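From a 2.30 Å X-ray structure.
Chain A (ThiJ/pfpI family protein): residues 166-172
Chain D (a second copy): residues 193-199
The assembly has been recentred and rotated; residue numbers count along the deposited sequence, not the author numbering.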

# COMPACT_ATOMS: atom_id res chain seq x y z
N GLY A 166 -2.92 -11.23 4.35
CA GLY A 166 -3.01 -9.81 4.00
C GLY A 166 -2.17 -8.91 4.88
O GLY A 166 -1.83 -7.81 4.51
N ILE A 167 -1.82 -9.46 6.01
CA ILE A 167 -1.11 -8.88 7.10
C ILE A 167 0.41 -8.77 6.74
O ILE A 167 1.18 -8.02 7.39
CB ILE A 167 -1.38 -9.92 8.18
CG1 ILE A 167 -1.45 -9.51 9.60
CG2 ILE A 167 -0.29 -10.87 8.34
CD1 ILE A 167 -1.15 -10.91 10.37
N ALA A 168 0.83 -9.50 5.68
CA ALA A 168 2.24 -9.64 5.27
C ALA A 168 2.57 -9.19 3.84
O ALA A 168 3.22 -9.96 3.09
CB ALA A 168 2.65 -11.08 5.38
N PRO A 169 2.19 -7.98 3.44
CA PRO A 169 2.54 -7.51 2.08
C PRO A 169 4.03 -7.46 1.70
O PRO A 169 4.34 -7.49 0.52
CB PRO A 169 1.99 -6.09 2.06
CG PRO A 169 1.83 -5.73 3.45
CD PRO A 169 1.52 -6.95 4.20
N LEU A 170 4.92 -7.34 2.68
CA LEU A 170 6.36 -7.24 2.48
C LEU A 170 6.96 -8.58 2.14
O LEU A 170 7.69 -8.67 1.19
CB LEU A 170 7.05 -6.75 3.74
CG LEU A 170 7.26 -5.22 3.87
CD1 LEU A 170 8.05 -4.90 5.12
CD2 LEU A 170 7.96 -4.67 2.65
N GLU A 171 6.58 -9.61 2.90
CA GLU A 171 6.91 -11.00 2.67
C GLU A 171 6.33 -11.53 1.33
O GLU A 171 6.99 -12.31 0.63
CB GLU A 171 6.37 -11.86 3.82
CG GLU A 171 7.09 -11.72 5.14
CD GLU A 171 6.72 -10.46 5.98
OE1 GLU A 171 5.72 -9.73 5.69
OE2 GLU A 171 7.48 -10.15 6.92
N PHE A 172 5.09 -11.15 1.04
CA PHE A 172 4.46 -11.36 -0.24
C PHE A 172 5.30 -10.81 -1.42
O PHE A 172 5.68 -11.56 -2.36
CB PHE A 172 3.07 -10.71 -0.22
CG PHE A 172 2.26 -10.93 -1.46
CD1 PHE A 172 1.92 -12.23 -1.88
CD2 PHE A 172 1.83 -9.85 -2.23
CE1 PHE A 172 1.16 -12.42 -3.01
CE2 PHE A 172 1.08 -10.05 -3.37
CZ PHE A 172 0.73 -11.31 -3.74
N ASN D 193 0.39 -3.96 16.20
CA ASN D 193 1.19 -5.17 16.51
C ASN D 193 0.95 -6.36 15.62
O ASN D 193 1.87 -7.10 15.35
CB ASN D 193 1.01 -5.62 17.97
CG ASN D 193 1.70 -4.70 18.99
OD1 ASN D 193 2.67 -4.02 18.71
ND2 ASN D 193 1.19 -4.73 20.21
N LEU D 194 -0.28 -6.55 15.17
CA LEU D 194 -0.63 -7.66 14.25
C LEU D 194 0.09 -7.45 12.91
O LEU D 194 0.77 -8.34 12.41
CB LEU D 194 -2.15 -7.73 14.03
CG LEU D 194 -2.69 -8.71 12.99
CD1 LEU D 194 -2.42 -10.17 13.39
CD2 LEU D 194 -4.18 -8.41 12.69
N ASN D 195 -0.06 -6.27 12.35
CA ASN D 195 0.55 -5.94 11.11
C ASN D 195 2.09 -5.98 11.16
O ASN D 195 2.71 -6.45 10.25
CB ASN D 195 0.01 -4.58 10.61
CG ASN D 195 -1.38 -4.68 10.03
OD1 ASN D 195 -1.53 -5.08 8.90
ND2 ASN D 195 -2.40 -4.32 10.79
N LYS D 196 2.69 -5.51 12.24
CA LYS D 196 4.13 -5.45 12.42
C LYS D 196 4.75 -6.84 12.68
O LYS D 196 5.76 -7.26 12.11
CB LYS D 196 4.42 -4.53 13.59
CG LYS D 196 5.88 -4.03 13.74
CD LYS D 196 6.32 -3.09 12.58
CE LYS D 196 7.72 -2.61 12.75
NZ LYS D 196 8.21 -1.80 11.58
N THR D 197 4.09 -7.59 13.54
CA THR D 197 4.62 -8.79 14.19
C THR D 197 4.06 -10.07 13.60
O THR D 197 4.67 -11.11 13.71
CB THR D 197 4.23 -8.61 15.70
OG1 THR D 197 5.27 -7.84 16.36
CG2 THR D 197 3.85 -9.84 16.41
N HIS D 198 2.88 -9.97 13.00
CA HIS D 198 2.04 -11.10 12.51
C HIS D 198 1.68 -12.12 13.55
O HIS D 198 1.32 -13.22 13.18
CB HIS D 198 2.65 -11.84 11.32
CG HIS D 198 3.24 -10.94 10.29
ND1 HIS D 198 2.72 -9.69 10.02
CD2 HIS D 198 4.31 -11.10 9.48
CE1 HIS D 198 3.46 -9.11 9.11
NE2 HIS D 198 4.45 -9.92 8.79
N LYS D 199 1.78 -11.79 14.84
CA LYS D 199 1.51 -12.78 15.88
C LYS D 199 -0.00 -12.81 16.07
O LYS D 199 -0.64 -11.79 16.08
CB LYS D 199 2.24 -12.48 17.20
CG LYS D 199 3.72 -12.64 17.11
CD LYS D 199 4.46 -12.63 18.43
CE LYS D 199 4.36 -14.04 19.13
NZ LYS D 199 3.98 -13.94 20.67
O HOH W 1 0.81 -5.47 7.46

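The contact joins the start of one helix to the end of another. In chain A a short loop leads into a helix that begins at A:Pro169; in chain D a helix runs through D:Thr197 and gives way at D:His198, whose positive phi of 57° marks the departure from helical geometry. The backbones come nearest at A:Ile167 and D:Asn195, with CA atoms 5.2 Å apart, and the two stretches together bury 270 Å².

A:Gly166 lies outside the contact, and A:Ile167 carries most of chain A's share, with 114 Å² covered. Its CA-to-CB bond points sideways, but with chi1 and chi2 both t the chain extends so that its end comes nearer to chain D. There CD1 meets CD1 of D:Leu194 at 3.4 Å, a tight apolar contact, while CG2 lies 3.6 Å from ND1 of the D:His198 ring. The carbonyl group of A:Ile167 also takes part. Its O atom is 3.6 Å from the O of D:Asn195, a pairing of two acceptors that cannot hydrogen-bond directly. Water 1 instead donates to A:Ile167 O at 2.6 Å and to D:Asn195 OD1 at 2.8 Å, so that one molecule with two protons links two acceptors across the interface. The same A:Ile167 O approaches CE1 of D:His198 at 3.1 Å; ND1 of that ring is 3.5 Å from this oxygen, but the angle is too poor for a hydrogen bond.

A:Ala168, at the N-cap position, places its CB over one face of the D:His198 ring, 4.0 Å from NE2. Its backbone O accepts from A:Phe172 N at 3.0 Å, an i to i+4 bond that belongs to the first turn of the helix. A:Pro169 and A:Leu170 make no contact with the chain D stretch, although the CA-to-CB bond of A:Leu170 points toward it.

In the first turn of the helix, A:Glu171 also points its CA-to-CB bond toward chain D, and its OE1 accepts a weak hydrogen bond from D:His198 NE2, at 3.4 Å with an N-H...acceptor angle of 141°. A:Glu171 OE2 is satisfied elsewhere in the structure. The imidazole also has a partner in its own chain: D:His198 ND1 donates a weak hydrogen bond to D:Leu194 O (3.4 Å, 151°), the carbonyl oxygen that also accepts from D:His198 N at 2.7 Å. The ring therefore links the end of its own helix to A:Glu171. A:Phe172 is out of reach.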